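Long-range contacts in 3-polyprenyl-4-hydroxybenzoate decarboxylase and related decarboxylases (Pelotomaculum thermopropionicum, PDB 6H6X), which uses prenylated FMN, with manganese and potassium, to interconvert 2-furoic acid and 2,5-furandicarboxylic acid, as a decarboxylase of the UbiD family: residues His3-Glu7 and Arg281-Val285; Asp26-Glu30 and Pro120-Ala124; Gly144-Val148 and Leu206-Leu211; Cys227-Asp231 and Thr276-His280; Ser329-His333 and Glu359-Val363. The protein carries 8 engineered substitutions. All coordinates share one frame; numbering follows the deposited sequence.

Interaction 1: His3-Glu7 and Arg281-Val285; sequences HSLRE and RRQPV
The backbones of Arg6 and Val285 stay well apart, their CA atoms 8.7 Å from each other, so long side chains must cross from the start of helix 5-14 to the loop 281-285. Arginine suits this span. Arg6 runs extended from CG to NE and delivers NH1 to the carbonyl of Gln283, NH1 to O 2.9 Å. The acceptor lies near the guanidinium plane, though the bond bends to 145° at the hydrogen. The methyl Val285 CG2 packs beside the same nitrogen, Arg6 NH1. Arg281, also extended, runs alongside Arg6 but points the opposite way, and the two guanidinium planes are only 13° apart. Arg6 CD rests over one face of the Arg281 guanidinium, 3.7 Å from its NH1. The two groups lie this close, Arg6 NE 3.8 Å from Arg281 NH1, because they share Glu239, in a salt bridge with Arg6 NE and a long, weak ion pair with Arg281 NE; Arg281 NH2 binds the carbonyl of Gly237.

The helix end itself is a classic N-cap. Ser4 OG, turned back over its own backbone (chi1 59°), accepts from Glu7 N at 3.1 Å; serine suits the place because its short side chain carries a hydroxyl that can accept from a first-turn N-H. Ser4 CB meanwhile touches Arg281 NH2 at 3.9 Å. One residue earlier, His3 N donates to Glu7 OE1, meeting it from above the carboxylate plane. Loop 281-285, which leads from strand 264-280 to strand 286-287, is further held where Arg282 N and Val285 N reach Glu104 and Glu239.

Interaction 2: Asp26-Glu30 and Pro120-Ala124; sequences DPVFE and PTHHA
Phe29 and Thr121 meet through backbone and side chain alike, in a contact between two irregular segments. The polar part is a single beta bridge pairing Val28 with Thr121: Thr121 N donates to Pro27 O at 3.1 Å, and Phe29 N donates to Thr121 O at 3.0 Å. The two carbonyl oxygens cannot bond to each other, and a water settles the matter by donating to both, 2.7 Å to Pro27 O and 2.6 Å to Thr121 O. Proline, without an N-H, loses nothing at position 27, where its carbonyl is what counts. Just before the bridge, Asp26 OD1 accepts from Val28 N at 3.1 Å, an Asx turn that shapes the loop.

The apolar part centres on the Phe29 ring. With CG turned away from the carbonyl carbon (chi1 -49°), the ring swings back across the 120-124 segment. Its CE1 lies 4.0 Å from Thr121 CG2, which stands to the same side of the ring plane as Val28 CG1, while His122 O and His123 O lie at the ring edge. Thr121 also lays its OG1 beside Val28 CG2. An alanine in place of Phe29 would keep the bridge but is likely to leave the Thr121 methyl without its aromatic neighbour and open a gap against Pro436 of the second subunit.

His122 NE2 is hydrogen-bonded to Thr288 OG1, and the His122 side chain lies about 8 Å from the bound prenylated FMN. The contact thus ties the loop between strand 18-21 and helix 30-38, in the N-terminal domain, to the one between helix 113-116 and strand 130-139.

Interaction 3: Gly144-Val148 and Leu206-Leu211; sequences GVRNV and LGVDEL. With MN (manganese (II) ion), chain H; K (potassium ion), chain G; 4LU (1-deoxy-5-O-phosphono-1-(3,3,4,5-tetramethyl-9,11-dioxo-2,3,8,9,10,11-hexahydro-7H-quinolino[1,8-fg]pteridin-12-ium-7-y l)-D-ribitol), chain I.
The two-metal site that holds the phosphate of prenylated FMN is built where Asn147 and Val148, on strand 146-157, meet Glu210 at the start of helix 210-217. Asn147 uses both ends of its amide: OD1 binds manganese at 1.9 Å, and ND2 donates to phosphate oxygen O2P at 2.8 Å. Glu210 bends at chi2 (95°) and divides its carboxylate. OE2 bridges the ions, 2.3 Å from manganese and 2.6 Å from potassium, whereas OE1 accepts from Val148 N at 2.9 Å, which fixes the rotation of the group. Val148 O also binds potassium, as do Ser200 and Ala202.

Behind the site, Arg146 grips Asp209 side-on, with NE at 2.8 Å and NH2 at 2.6 Å from the same oxygen, OD2; its NH1 forms a salt bridge with Glu233. Guanidinium and Asp209 carboxylate planes stand 60° apart. Asp209 OD1 caps the helix by accepting from Leu211 N, and Leu211 CD1 covers a face of the guanidinium. A leucine in place of Arg146 would probably leave the carboxylates of Asp209 and Glu233 without their cationic mate and let the N-cap residue shift.

The two cations probably offset the repulsion between Glu210 and the phosphate. Potassium is held by oxygens, whereas manganese adds the His169 nitrogen to its oxygen ligands, and the Arg146-Asp209 salt bridge probably acts as a second shell that steadies the helix start carrying Glu210.

Interaction 4: Cys227-Asp231 and Thr276-His280; sequences CETVD and TAVTH
Thr229 carries this contact, and its short side chain can be traced atom by atom. CB lies 3.7 Å from Thr276 OG1. From there the chain forks: OG1, turned back over the backbone (chi1 63°), accepts a hydrogen bond from Thr276 OG1 at 2.7 Å and is also hydrogen-bonded to Glu243 OE1. The methyl CG2 turns instead to the strand, 3.9 Å from Ala277 CB and 4.0 Å from Thr276 O. Threonine suits the place because it offers a hydroxyl and a methyl at once, the one for the polar partners and the other for the alanine, whose small CB leaves room for it. The side chains of Thr229 and Thr276 lie alongside and point opposite ways, meeting through their hydroxyls.

A second, looser touch lies beside it, where Glu228 CG passes Thr279 CG2 at 4.1 Å. The chain of Glu228 then bends at chi2, and its carboxylate forms a salt bridge with Lys103, while Thr279 OG1 bonds to the carbonyl of Val102.

Thr276 and Ala277 both face Glu243 in a classic beta bulge, and both direct their CB toward the loop. Strand 264-280, which carries the bulge, pairs here with strand 240-246 on one side and strand 105-107 on the other; loop 227-231, linking strand 223-226 to strand 233-235, packs against this part of the antiparallel sheet.

Interaction 5: Ser329-His333 and Glu359-Val363; sequences SCRYH and EVKHV
The rings of His333 and His362 stack face to face, centroids 4.3 Å apart and planes at 23°, each overlapping the other near its rim. His362 CB also lies 3.4 Å from His333 CD2; with CG of His362 opposite its backbone N (chi1 -179°), this torsion lays the His362 ring over the face of the His333 ring. The Tyr332 ring has Arg331 CD on one face and, at its edge, Glu359 O, 3.4 Å from CD1. Arg331 NH1 makes a salt bridge with Glu359 OE2 at 3.1 Å; OE2 lies in the guanidinium plane but is met from above the carboxylate plane.

In the backbone, Tyr332 O accepts from Lys361 N at 2.8 Å and His362 N at 3.2 Å, beginning the parallel pairing of strands 333-338 and 362-367. Lys361 NZ bonds to Ala383 O of the second subunit. Histidine suits position 333, offering a flat face to His362 and ND1 to Glu379 of the second subunit.

That acid would probably favour a proton on His333 ND1. The Arg331 side chain lies about 6 Å from the bound prenylated FMN. Its charge is probably balanced by Glu359, although that residue is poorly ordered.

How the interactions relate
From the N terminus, interaction 1 opens first and closes late, tying the start of helix 5-14 to the loop that follows strand 264-280. Three contacts nest inside that long loop, one after another without crossing. Interaction 2 joins the N-terminal domain to the loop before strand 130-139; interaction 3 closes the loop from 148 to 206 and brings its two ends together at the metal site; interaction 4 packs a loop on the end of strand 264-280, directly adjoining interaction 1 in sequence. Interaction 5 follows in series, in the C-terminal domain, its centre about 35 Å from that of interaction 1 and across the chain's centre. Interactions 2 and 5, far apart within the chain, both touch the second subunit.

Interaction 1: His3-Glu7 and Arg281-Val285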
# COMPACT_ATOMS: atom_id res chain seq x y z
N HIS B 3 24.08 16.35 21.06
CA HIS B 3 23.76 15.50 19.89
C HIS B 3 24.22 14.05 20.06
O HIS B 3 24.93 13.45 19.24
CB HIS B 3 24.17 16.21 18.63
CG HIS B 3 23.54 17.57 18.54
ND1 HIS B 3 22.17 17.73 18.54
CD2 HIS B 3 24.08 18.81 18.60
CE1 HIS B 3 21.89 19.02 18.56
NE2 HIS B 3 23.03 19.70 18.59
N SER B 4 23.76 13.54 21.20
CA SER B 4 23.94 12.17 21.66
C SER B 4 22.64 11.43 21.45
O SER B 4 21.56 12.05 21.22
CB SER B 4 24.19 12.22 23.18
OG SER B 4 23.08 12.85 23.86
N LEU B 5 22.71 10.12 21.61
CA LEU B 5 21.51 9.32 21.67
C LEU B 5 20.52 9.87 22.71
O LEU B 5 19.32 10.00 22.42
CB LEU B 5 21.82 7.86 21.91
CG LEU B 5 20.57 6.98 22.10
CD1 LEU B 5 19.70 7.03 20.86
CD2 LEU B 5 20.91 5.55 22.44
N ARG B 6 21.00 10.21 23.91
CA ARG B 6 20.10 10.73 24.98
C ARG B 6 19.33 11.97 24.61
O ARG B 6 18.14 12.06 24.91
CB ARG B 6 20.82 10.95 26.30
CG ARG B 6 20.87 9.67 27.12
CD ARG B 6 21.99 9.72 28.08
NE ARG B 6 22.47 8.38 28.39
CZ ARG B 6 22.42 7.78 29.57
NH1 ARG B 6 22.95 6.57 29.68
NH2 ARG B 6 21.88 8.39 30.62
N GLU B 7 19.97 12.91 23.94
CA GLU B 7 19.21 14.05 23.44
C GLU B 7 18.19 13.64 22.37
O GLU B 7 17.03 14.09 22.42
CB GLU B 7 20.15 15.17 23.00
CG GLU B 7 20.66 15.91 24.26
CD GLU B 7 22.00 16.60 24.11
OE1 GLU B 7 22.15 17.35 23.11
OE2 GLU B 7 22.88 16.42 25.01
N ARG B 281 29.19 4.59 29.20
CA ARG B 281 28.57 5.44 30.16
C ARG B 281 28.10 4.66 31.40
O ARG B 281 27.73 3.44 31.36
CB ARG B 281 27.32 6.10 29.60
CG ARG B 281 27.57 7.19 28.61
CD ARG B 281 26.26 7.73 28.17
NE ARG B 281 26.41 8.71 27.13
CZ ARG B 281 26.10 10.02 27.22
NH1 ARG B 281 25.61 10.57 28.32
NH2 ARG B 281 26.30 10.81 26.16
N ARG B 282 28.08 5.41 32.49
CA ARG B 282 27.43 4.99 33.70
C ARG B 282 25.97 4.79 33.33
O ARG B 282 25.32 5.73 32.81
CB ARG B 282 27.57 6.08 34.79
CG ARG B 282 26.99 5.74 36.17
CD ARG B 282 27.51 6.69 37.25
NE ARG B 282 28.98 6.62 37.37
CZ ARG B 282 29.87 7.51 36.90
NH1 ARG B 282 29.49 8.64 36.26
NH2 ARG B 282 31.17 7.27 37.08
N GLN B 283 25.48 3.59 33.59
CA GLN B 283 24.08 3.23 33.31
C GLN B 283 23.74 3.45 31.83
O GLN B 283 22.93 4.31 31.47
CB GLN B 283 23.12 3.95 34.29
CG GLN B 283 23.31 3.52 35.75
CD GLN B 283 22.08 3.75 36.64
OE1 GLN B 283 21.23 4.61 36.34
NE2 GLN B 283 21.98 2.98 37.73
N PRO B 284 24.41 2.69 30.94
CA PRO B 284 24.22 2.88 29.50
C PRO B 284 22.86 2.40 28.97
O PRO B 284 22.19 1.58 29.59
CB PRO B 284 25.32 2.02 28.91
CG PRO B 284 25.52 0.92 29.87
CD PRO B 284 25.20 1.49 31.24
N VAL B 285 22.47 2.92 27.81
CA VAL B 285 21.34 2.40 27.03
C VAL B 285 21.88 1.62 25.84
O VAL B 285 22.67 2.14 25.09
CB VAL B 285 20.46 3.52 26.50
CG1 VAL B 285 19.17 2.96 25.96
CG2 VAL B 285 20.17 4.52 27.61

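Interaction 2: Asp26-Glu30 and Pro120-Ala124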
# COMPACT_ATOMS: atom_id res chain seq x y z
N ASP B 26 11.95 -10.67 27.58
CA ASP B 26 13.11 -11.53 27.31
C ASP B 26 13.89 -10.95 26.08
O ASP B 26 13.29 -10.66 25.04
CB ASP B 26 12.61 -12.96 26.99
CG ASP B 26 13.69 -14.04 27.10
OD1 ASP B 26 14.90 -13.81 26.90
OD2 ASP B 26 13.31 -15.20 27.38
N PRO B 27 15.22 -10.78 26.19
CA PRO B 27 15.99 -10.39 24.99
C PRO B 27 15.96 -11.42 23.84
O PRO B 27 16.18 -11.04 22.67
CB PRO B 27 17.41 -10.28 25.54
CG PRO B 27 17.45 -11.33 26.60
CD PRO B 27 16.14 -11.09 27.30
N VAL B 28 15.71 -12.69 24.17
CA VAL B 28 15.54 -13.75 23.19
C VAL B 28 14.11 -13.63 22.62
O VAL B 28 13.14 -13.90 23.33
CB VAL B 28 15.80 -15.15 23.79
CG1 VAL B 28 15.65 -16.25 22.71
CG2 VAL B 28 17.20 -15.20 24.42
N PHE B 29 14.02 -13.12 21.39
CA PHE B 29 12.79 -12.98 20.58
C PHE B 29 11.75 -11.98 20.98
O PHE B 29 11.12 -11.39 20.11
CB PHE B 29 12.08 -14.32 20.37
CG PHE B 29 12.96 -15.41 19.90
CD1 PHE B 29 13.84 -15.22 18.85
CD2 PHE B 29 12.90 -16.69 20.50
CE1 PHE B 29 14.67 -16.26 18.40
CE2 PHE B 29 13.72 -17.73 20.06
CZ PHE B 29 14.60 -17.51 19.01
N GLU B 30 11.52 -11.78 22.27
CA GLU B 30 10.43 -10.88 22.65
C GLU B 30 10.68 -9.44 22.30
O GLU B 30 9.73 -8.71 21.96
CB GLU B 30 10.09 -11.00 24.14
CG GLU B 30 9.47 -12.34 24.52
CD GLU B 30 8.84 -12.32 25.92
OE1 GLU B 30 9.24 -11.49 26.77
OE2 GLU B 30 7.91 -13.14 26.13
N PRO B 120 20.22 -8.77 22.02
CA PRO B 120 19.07 -9.60 21.65
C PRO B 120 19.34 -10.70 20.68
O PRO B 120 20.33 -10.65 19.94
CB PRO B 120 18.10 -8.60 20.99
CG PRO B 120 18.63 -7.23 21.32
CD PRO B 120 20.11 -7.44 21.39
N THR B 121 18.44 -11.67 20.66
CA THR B 121 18.33 -12.66 19.59
C THR B 121 17.08 -12.27 18.82
O THR B 121 16.00 -12.08 19.41
CB THR B 121 18.27 -14.08 20.19
OG1 THR B 121 19.39 -14.23 21.08
CG2 THR B 121 18.39 -15.12 19.16
N HIS B 122 17.21 -12.03 17.51
CA HIS B 122 16.16 -11.29 16.80
C HIS B 122 15.08 -12.20 16.13
O HIS B 122 13.89 -12.07 16.42
CB HIS B 122 16.79 -10.32 15.81
CG HIS B 122 17.55 -9.22 16.45
ND1 HIS B 122 18.90 -9.31 16.76
CD2 HIS B 122 17.15 -8.01 16.90
CE1 HIS B 122 19.28 -8.20 17.36
NE2 HIS B 122 18.24 -7.39 17.46
N HIS B 123 15.52 -13.05 15.21
CA HIS B 123 14.64 -13.91 14.43
C HIS B 123 14.92 -15.39 14.70
O HIS B 123 16.02 -15.74 15.10
CB HIS B 123 14.83 -13.59 12.94
CG HIS B 123 14.31 -12.23 12.57
ND1 HIS B 123 15.13 -11.13 12.46
CD2 HIS B 123 13.04 -11.78 12.33
CE1 HIS B 123 14.41 -10.08 12.09
NE2 HIS B 123 13.14 -10.44 12.04
N ALA B 124 13.91 -16.23 14.44
CA ALA B 124 13.92 -17.70 14.67
C ALA B 124 15.15 -18.42 14.19
O ALA B 124 15.80 -19.11 14.96
CB ALA B 124 12.70 -18.34 13.99
O HOH W 1 14.58 -10.23 20.65

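Interaction 3: Gly144-Val148 and Leu206-Leu211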
# COMPACT_ATOMS: atom_id res chain seq x y z
N GLY B 144 46.43 5.01 6.21
CA GLY B 144 45.95 5.69 7.43
C GLY B 144 44.56 6.33 7.41
O GLY B 144 44.14 6.88 8.41
N VAL B 145 43.85 6.29 6.29
CA VAL B 145 42.51 6.88 6.25
C VAL B 145 41.47 6.10 7.10
O VAL B 145 41.56 4.87 7.26
CB VAL B 145 41.98 7.03 4.80
CG1 VAL B 145 42.89 7.97 4.00
CG2 VAL B 145 41.79 5.66 4.11
N ARG B 146 40.50 6.84 7.63
CA ARG B 146 39.47 6.31 8.49
C ARG B 146 38.19 5.97 7.71
O ARG B 146 37.76 6.76 6.86
CB ARG B 146 39.14 7.32 9.57
CG ARG B 146 38.29 6.75 10.69
CD ARG B 146 38.48 7.60 11.94
NE ARG B 146 38.14 8.99 11.68
CZ ARG B 146 38.48 10.03 12.46
NH1 ARG B 146 39.15 9.87 13.57
NH2 ARG B 146 38.09 11.23 12.12
N ASN B 147 37.59 4.83 8.03
CA ASN B 147 36.29 4.42 7.50
C ASN B 147 35.34 3.98 8.62
O ASN B 147 35.76 3.42 9.62
CB ASN B 147 36.50 3.26 6.53
CG ASN B 147 35.29 3.00 5.62
OD1 ASN B 147 35.09 3.70 4.63
ND2 ASN B 147 34.49 1.94 5.96
N VAL B 148 34.04 4.20 8.40
CA VAL B 148 33.00 3.74 9.29
C VAL B 148 31.98 2.93 8.46
O VAL B 148 31.59 3.34 7.39
CB VAL B 148 32.30 4.93 9.93
CG1 VAL B 148 31.29 4.49 10.97
CG2 VAL B 148 33.34 5.92 10.48
N LEU B 206 37.17 5.67 -2.16
CA LEU B 206 37.88 4.88 -1.15
C LEU B 206 38.38 5.61 0.12
O LEU B 206 38.56 4.97 1.16
CB LEU B 206 39.02 4.11 -1.83
CG LEU B 206 39.80 3.06 -1.03
CD1 LEU B 206 38.88 2.10 -0.30
CD2 LEU B 206 40.73 2.30 -1.96
N GLY B 207 38.60 6.93 0.06
CA GLY B 207 39.17 7.66 1.21
C GLY B 207 38.43 8.85 1.83
O GLY B 207 39.06 9.88 2.13
N VAL B 208 37.11 8.75 2.06
CA VAL B 208 36.41 9.82 2.79
C VAL B 208 35.82 9.26 4.08
O VAL B 208 35.15 8.22 4.12
CB VAL B 208 35.41 10.65 1.95
CG1 VAL B 208 34.44 9.77 1.22
CG2 VAL B 208 34.64 11.64 2.81
N ASP B 209 36.10 10.00 5.15
CA ASP B 209 35.87 9.57 6.50
C ASP B 209 34.41 9.85 6.82
O ASP B 209 33.95 11.01 6.87
CB ASP B 209 36.85 10.32 7.43
CG ASP B 209 36.60 10.07 8.90
OD1 ASP B 209 35.73 9.26 9.27
OD2 ASP B 209 37.31 10.71 9.70
N GLU B 210 33.65 8.78 7.04
CA GLU B 210 32.24 8.97 7.39
C GLU B 210 32.00 9.71 8.69
O GLU B 210 30.94 10.31 8.85
CB GLU B 210 31.48 7.67 7.37
CG GLU B 210 31.37 7.14 5.95
CD GLU B 210 32.46 6.14 5.59
OE1 GLU B 210 33.57 6.11 6.21
OE2 GLU B 210 32.15 5.35 4.68
N LEU B 211 32.95 9.73 9.60
CA LEU B 211 32.76 10.57 10.84
C LEU B 211 32.74 12.08 10.51
O LEU B 211 32.04 12.85 11.14
CB LEU B 211 33.85 10.26 11.88
CG LEU B 211 33.86 8.85 12.44
CD1 LEU B 211 34.93 8.74 13.53
CD2 LEU B 211 32.52 8.41 13.01
MN MN H . 33.72 4.20 3.40
K K G . 30.27 3.53 4.87
C9 4LU I . 24.03 -1.76 7.40
C8 4LU I . 23.03 -1.52 8.40
C7 4LU I . 22.56 -2.53 9.25
C10 4LU I . 26.34 -4.49 6.24
C6 4LU I . 22.96 -3.96 8.94
N3 4LU I . 28.13 -6.58 6.67
C2 4LU I . 28.42 -5.61 5.75
C13 4LU I . 21.36 -5.31 10.69
C5 4LU I . 22.57 -5.21 9.78
C1 4LU I . 23.88 -6.57 8.20
O2 4LU I . 29.51 -5.65 5.10
N1 4LU I . 27.54 -4.58 5.55
C4 4LU I . 26.98 -6.59 7.40
O4 4LU I . 26.76 -7.50 8.24
C4A 4LU I . 25.98 -5.48 7.19
N5 4LU I . 24.76 -5.39 7.93
C3 4LU I . 23.18 -6.50 9.35
C12 4LU I . 23.60 -5.05 10.94
C5A 4LU I . 24.10 -4.14 8.04
C7M 4LU I . 21.48 -2.22 10.29
C8M 4LU I . 22.57 -0.09 8.50
C9A 4LU I . 24.57 -3.04 7.14
N10 4LU I . 25.45 -3.40 6.05
C1' 4LU I . 25.82 -2.43 5.02
C2' 4LU I . 27.04 -1.53 5.29
O2' 4LU I . 27.08 -0.99 6.62
C3' 4LU I . 26.98 -0.36 4.33
O3' 4LU I . 26.77 -0.85 3.00
C4' 4LU I . 28.22 0.54 4.42
O4' 4LU I . 28.02 1.88 3.88
C5' 4LU I . 29.47 -0.01 3.76
O5' 4LU I . 30.40 1.06 4.03
P 4LU I . 31.79 1.26 3.21
O2P 4LU I . 32.59 2.35 3.95
O3P 4LU I . 32.54 -0.10 3.32
O1P 4LU I . 31.35 1.69 1.81
O HOH W 2 31.86 4.48 1.91

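Interaction 4: Cys227-Asp231 and Thr276-His280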
# COMPACT_ATOMS: atom_id res chain seq x y z
N CYS B 227 40.64 5.65 21.96
CA CYS B 227 40.39 4.36 22.62
C CYS B 227 41.50 4.01 23.58
O CYS B 227 42.62 4.48 23.46
CB CYS B 227 40.27 3.26 21.56
SG CYS B 227 38.67 3.36 20.69
N GLU B 228 41.19 3.15 24.53
CA GLU B 228 42.16 2.68 25.54
C GLU B 228 43.23 1.76 24.97
O GLU B 228 44.40 1.95 25.27
CB GLU B 228 41.45 1.91 26.67
CG GLU B 228 40.41 2.70 27.45
CD GLU B 228 41.01 3.88 28.19
OE1 GLU B 228 41.93 3.65 29.01
OE2 GLU B 228 40.54 5.02 27.96
N THR B 229 42.84 0.75 24.19
CA THR B 229 43.73 -0.36 23.83
C THR B 229 44.04 -0.45 22.35
O THR B 229 44.74 -1.36 21.93
CB THR B 229 43.10 -1.70 24.26
OG1 THR B 229 41.87 -1.93 23.56
CG2 THR B 229 42.83 -1.67 25.76
N VAL B 230 43.50 0.48 21.56
CA VAL B 230 43.75 0.50 20.12
C VAL B 230 43.85 1.94 19.66
O VAL B 230 43.29 2.83 20.29
CB VAL B 230 42.62 -0.23 19.35
CG1 VAL B 230 42.65 -1.72 19.63
CG2 VAL B 230 41.23 0.36 19.68
N ASP B 231 44.52 2.14 18.54
CA ASP B 231 44.78 3.48 18.00
C ASP B 231 43.66 3.87 17.03
O ASP B 231 43.84 3.96 15.81
CB ASP B 231 46.16 3.50 17.32
CG ASP B 231 46.58 4.91 16.89
OD1 ASP B 231 46.16 5.91 17.52
OD2 ASP B 231 47.36 4.99 15.92
N THR B 276 39.29 -6.48 23.21
CA THR B 276 40.34 -6.14 24.18
C THR B 276 39.90 -5.12 25.23
O THR B 276 40.61 -4.92 26.20
CB THR B 276 41.58 -5.62 23.46
OG1 THR B 276 41.26 -4.46 22.68
CG2 THR B 276 42.12 -6.71 22.51
N ALA B 277 38.72 -4.53 25.07
CA ALA B 277 38.17 -3.65 26.08
C ALA B 277 36.75 -3.21 25.74
O ALA B 277 36.36 -3.22 24.59
CB ALA B 277 39.05 -2.41 26.24
N VAL B 278 36.04 -2.76 26.76
CA VAL B 278 34.72 -2.25 26.65
C VAL B 278 34.68 -1.03 27.52
O VAL B 278 35.06 -1.12 28.64
CB VAL B 278 33.66 -3.24 27.21
CG1 VAL B 278 32.29 -2.58 27.28
CG2 VAL B 278 33.61 -4.50 26.38
N THR B 279 34.15 0.10 27.03
CA THR B 279 33.91 1.28 27.87
C THR B 279 32.51 1.73 27.66
O THR B 279 31.93 1.56 26.57
CB THR B 279 34.91 2.47 27.60
OG1 THR B 279 34.56 3.17 26.40
CG2 THR B 279 36.34 1.98 27.43
N HIS B 280 31.93 2.33 28.68
CA HIS B 280 30.57 2.77 28.57
C HIS B 280 30.26 3.87 29.51
O HIS B 280 30.97 4.09 30.48
CB HIS B 280 29.57 1.59 28.71
CG HIS B 280 29.61 0.87 30.02
ND1 HIS B 280 28.92 1.31 31.13
CD2 HIS B 280 30.22 -0.28 30.38
CE1 HIS B 280 29.12 0.46 32.13
NE2 HIS B 280 29.93 -0.51 31.70

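Interaction 5: Ser329-His333 and Glu359-Val363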
# COMPACT_ATOMS: atom_id res chain seq x y z
N SER B 329 12.89 -3.31 -0.18
CA SER B 329 13.97 -3.18 0.85
C SER B 329 14.80 -1.92 0.75
O SER B 329 15.98 -1.91 1.15
CB SER B 329 14.81 -4.45 0.94
OG SER B 329 13.88 -5.58 0.98
N CYS B 330 14.16 -0.83 0.32
CA CYS B 330 14.82 0.46 0.07
C CYS B 330 16.13 0.25 -0.65
O CYS B 330 17.18 0.74 -0.26
CB CYS B 330 14.92 1.29 1.32
SG CYS B 330 13.33 1.58 2.13
N ARG B 331 16.03 -0.45 -1.78
CA ARG B 331 17.19 -0.91 -2.51
C ARG B 331 16.85 -1.40 -3.95
O ARG B 331 17.53 -1.01 -4.90
CB ARG B 331 17.73 -2.09 -1.72
CG ARG B 331 19.07 -2.57 -2.11
CD ARG B 331 19.35 -3.85 -1.34
NE ARG B 331 19.41 -3.67 0.10
CZ ARG B 331 20.52 -3.47 0.80
NH1 ARG B 331 21.72 -3.42 0.19
NH2 ARG B 331 20.45 -3.31 2.12
N TYR B 332 15.88 -2.29 -4.10
CA TYR B 332 15.63 -2.99 -5.33
C TYR B 332 14.68 -2.26 -6.27
O TYR B 332 14.82 -2.41 -7.51
CB TYR B 332 15.05 -4.43 -5.07
CG TYR B 332 16.00 -5.30 -4.30
CD1 TYR B 332 17.33 -5.43 -4.69
CD2 TYR B 332 15.60 -6.01 -3.18
CE1 TYR B 332 18.22 -6.18 -3.97
CE2 TYR B 332 16.50 -6.79 -2.44
CZ TYR B 332 17.79 -6.87 -2.84
OH TYR B 332 18.73 -7.65 -2.19
N HIS B 333 13.70 -1.56 -5.69
CA HIS B 333 12.68 -0.86 -6.41
C HIS B 333 12.79 0.67 -6.30
O HIS B 333 12.78 1.20 -5.18
CB HIS B 333 11.31 -1.27 -5.85
CG HIS B 333 10.85 -2.59 -6.32
ND1 HIS B 333 9.54 -2.99 -6.19
CD2 HIS B 333 11.52 -3.61 -6.92
CE1 HIS B 333 9.44 -4.22 -6.68
NE2 HIS B 333 10.63 -4.61 -7.13
N GLU B 359 22.28 -2.89 -7.65
CA GLU B 359 21.12 -3.44 -6.92
C GLU B 359 19.72 -3.09 -7.48
O GLU B 359 18.80 -3.91 -7.32
CB GLU B 359 21.17 -2.98 -5.46
CG GLU B 359 22.39 -3.51 -4.71
CD GLU B 359 22.75 -2.67 -3.48
OE1 GLU B 359 22.60 -1.39 -3.43
OE2 GLU B 359 23.17 -3.35 -2.52
N VAL B 360 19.55 -1.91 -8.10
CA VAL B 360 18.26 -1.48 -8.54
C VAL B 360 17.82 -2.40 -9.67
O VAL B 360 18.54 -2.60 -10.64
CB VAL B 360 18.21 -0.03 -9.07
CG1 VAL B 360 16.81 0.26 -9.61
CG2 VAL B 360 18.59 0.96 -7.96
N LYS B 361 16.60 -2.88 -9.56
CA LYS B 361 16.10 -3.99 -10.31
C LYS B 361 14.85 -3.60 -11.13
O LYS B 361 14.53 -4.21 -12.14
CB LYS B 361 15.70 -5.04 -9.23
CG LYS B 361 15.93 -6.42 -9.68
CD LYS B 361 15.52 -7.43 -8.64
CE LYS B 361 14.52 -8.35 -9.30
NZ LYS B 361 14.27 -9.59 -8.51
N HIS B 362 14.06 -2.69 -10.61
CA HIS B 362 12.74 -2.34 -11.08
C HIS B 362 12.60 -0.80 -10.86
O HIS B 362 12.83 -0.29 -9.72
CB HIS B 362 11.77 -3.10 -10.23
CG HIS B 362 10.32 -2.90 -10.57
ND1 HIS B 362 9.59 -1.81 -10.14
CD2 HIS B 362 9.43 -3.74 -11.14
CE1 HIS B 362 8.32 -1.96 -10.47
NE2 HIS B 362 8.20 -3.11 -11.10
N VAL B 363 12.27 -0.08 -11.93
CA VAL B 363 12.18 1.38 -11.90
C VAL B 363 10.84 1.76 -12.50
O VAL B 363 10.52 1.29 -13.60
CB VAL B 363 13.30 2.00 -12.71
CG1 VAL B 363 13.30 3.52 -12.62
CG2 VAL B 363 14.61 1.44 -12.22